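Local atomic coordinates of probable exosome complex exonuclease 2 (Methanothermobacter thermautotrophicus, PDB entry 2WNR), a protein that probably serves as a non-catalytic subunit of the archaeal RNA-degrading exosome, contributing to the structuring of the Rrp41 active site. Residues I37-G42 with A154-V159. Sequence-based numbering, arbitrary orientation.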
loop_
_atom_site.group_PDB
_atom_site.type_symbol
_atom_site.label_atom_id
_atom_site.label_comp_id
_atom_site.label_asym_id
_atom_site.label_seq_id
_atom_site.Cartn_x
_atom_site.Cartn_y
_atom_site.Cartn_z
ATOM N N ILE A 37 2.850 -39.464 -2.332
ATOM C CA ILE A 37 2.893 -38.426 -1.312
ATOM C C ILE A 37 4.139 -38.574 -0.452
ATOM O O ILE A 37 4.514 -39.679 -0.064
ATOM C CB ILE A 37 1.610 -38.391 -0.451
ATOM C CG1 ILE A 37 0.402 -38.019 -1.319
ATOM C CG2 ILE A 37 1.751 -37.378 0.686
ATOM C CD1 ILE A 37 -0.924 -38.266 -0.666
ATOM N N SER A 38 4.770 -37.438 -0.169
ATOM C CA SER A 38 5.993 -37.381 0.605
ATOM C C SER A 38 5.812 -36.327 1.697
ATOM O O SER A 38 5.469 -35.188 1.412
ATOM C CB SER A 38 7.161 -37.034 -0.326
ATOM O OG SER A 38 8.386 -36.936 0.369
ATOM N N ILE A 39 6.022 -36.719 2.950
ATOM C CA ILE A 39 5.819 -35.833 4.096
ATOM C C ILE A 39 7.036 -35.828 5.026
ATOM O O ILE A 39 7.418 -36.871 5.582
ATOM C CB ILE A 39 4.574 -36.250 4.908
ATOM C CG1 ILE A 39 3.341 -36.323 4.009
ATOM C CG2 ILE A 39 4.351 -35.302 6.085
ATOM C CD1 ILE A 39 2.188 -37.132 4.590
ATOM N N GLU A 40 7.643 -34.655 5.185
ATOM C CA GLU A 40 8.724 -34.462 6.153
ATOM C C GLU A 40 8.333 -33.381 7.141
ATOM O O GLU A 40 7.649 -32.428 6.780
ATOM C CB GLU A 40 10.018 -34.044 5.464
ATOM C CG GLU A 40 10.493 -34.969 4.355
ATOM C CD GLU A 40 11.689 -34.385 3.617
ATOM O OE1 GLU A 40 12.835 -34.521 4.119
ATOM O OE2 GLU A 40 11.479 -33.782 2.537
ATOM N N THR A 41 8.762 -33.535 8.388
ATOM C CA THR A 41 8.556 -32.506 9.405
ATOM C C THR A 41 9.908 -32.044 9.952
ATOM O O THR A 41 10.943 -32.624 9.618
ATOM C CB THR A 41 7.619 -32.988 10.554
ATOM O OG1 THR A 41 8.219 -34.086 11.254
ATOM C CG2 THR A 41 6.259 -33.406 10.009
ATOM N N GLY A 42 9.896 -30.997 10.777
ATOM C CA GLY A 42 11.119 -30.445 11.373
ATOM C C GLY A 42 12.145 -30.023 10.335
ATOM O O GLY A 42 13.348 -30.236 10.504
ATOM N N ALA A 154 -1.621 -28.425 0.528
ATOM C CA ALA A 154 -1.586 -27.359 1.528
ATOM C C ALA A 154 -2.152 -27.822 2.858
ATOM O O ALA A 154 -1.513 -27.659 3.891
ATOM C CB ALA A 154 -2.303 -26.121 1.029
ATOM N N VAL A 155 -3.335 -28.416 2.828
ATOM C CA VAL A 155 -3.984 -28.887 4.052
ATOM C C VAL A 155 -3.110 -29.944 4.727
ATOM O O VAL A 155 -2.929 -29.945 5.946
ATOM C CB VAL A 155 -5.399 -29.449 3.763
ATOM C CG1 VAL A 155 -5.941 -30.202 4.962
ATOM C CG2 VAL A 155 -6.340 -28.320 3.367
ATOM N N LEU A 156 -2.554 -30.828 3.906
ATOM C CA LEU A 156 -1.716 -31.911 4.387
ATOM C C LEU A 156 -0.475 -31.378 5.111
ATOM O O LEU A 156 -0.131 -31.859 6.188
ATOM C CB LEU A 156 -1.323 -32.810 3.216
ATOM C CG LEU A 156 -0.657 -34.166 3.454
ATOM C CD1 LEU A 156 -1.204 -34.898 4.687
ATOM C CD2 LEU A 156 -0.836 -35.012 2.213
ATOM N N ALA A 157 0.171 -30.376 4.516
ATOM C CA ALA A 157 1.387 -29.775 5.065
ATOM C C ALA A 157 1.107 -28.945 6.327
ATOM O O ALA A 157 1.894 -28.973 7.278
ATOM C CB ALA A 157 2.086 -28.928 4.009
ATOM N N THR A 158 -0.008 -28.215 6.330
ATOM C CA THR A 158 -0.399 -27.410 7.471
ATOM C C THR A 158 -0.708 -28.311 8.657
ATOM O O THR A 158 -0.193 -28.084 9.752
ATOM C CB THR A 158 -1.614 -26.549 7.152
ATOM O OG1 THR A 158 -1.380 -25.833 5.934
ATOM C CG2 THR A 158 -1.874 -25.548 8.281
ATOM N N VAL A 159 -1.526 -29.342 8.426
ATOM C CA VAL A 159 -1.810 -30.329 9.457
ATOM C C VAL A 159 -0.511 -30.948 9.969
ATOM O O VAL A 159 -0.293 -31.020 11.187
ATOM C CB VAL A 159 -2.827 -31.410 8.987
ATOM C CG1 VAL A 159 -2.888 -32.576 9.962
ATOM C CG2 VAL A 159 -4.217 -30.803 8.867
#
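Leu156 reaches from helix 150-164 to the two isoleucines of strand 37-41, Ile37 and Ile39. This is helix-on-sheet packing within the RNase PH fold. Strand 37-41 pairs antiparallel with strand 49-55 in the mixed sheet, and the helix lies against one face of that sheet.

The contact across the segments is wholly apolar. It buries 112 Å² in all, and Leu156 gives the largest share. Its two methyls divide the work. CD2 of Leu156 meets the branch methyl CG2 of Ile37 at 3.8 Å. CD1 of Leu156 meets the chain-end methyl CD1 of Ile39 at 4.1 Å. The Leu156 side chain runs obliquely to that of Ile37 and about at a right angle to that of Ile39. In Ile37 the first torsion (chi1 -64°) sets CG2 anti to the backbone N, and this is the methyl that meets Leu156. Ile39 has nearly the same first torsion, yet it uses the end of its longer branch instead. No hydrogen bond links the two segments, and their nearest CA atoms, those of Ile39 and Ala157, are 7.6 Å apart.

Other elements add to the apolar cluster. Leu194 of strand 193-201 also packs on Leu156, and helix 244-268 brings Leu261 to Ile37 and Tyr264 to Ile39. Helix 244-268 thus covers the two isoleucines that Leu156 packs on.

Polar contacts stay within the helix or go to its surroundings. Ser51 OG is hydrogen-bonded to Ala157 O, which ties the helix to strand 49-55. One turn of the helix carries a doubly used carbonyl: Ala154 O accepts from Thr158 N at 2.9 Å and from Thr158 OG1 at 2.7 Å, with the hydroxyl oxygen 42° out of the carbonyl plane.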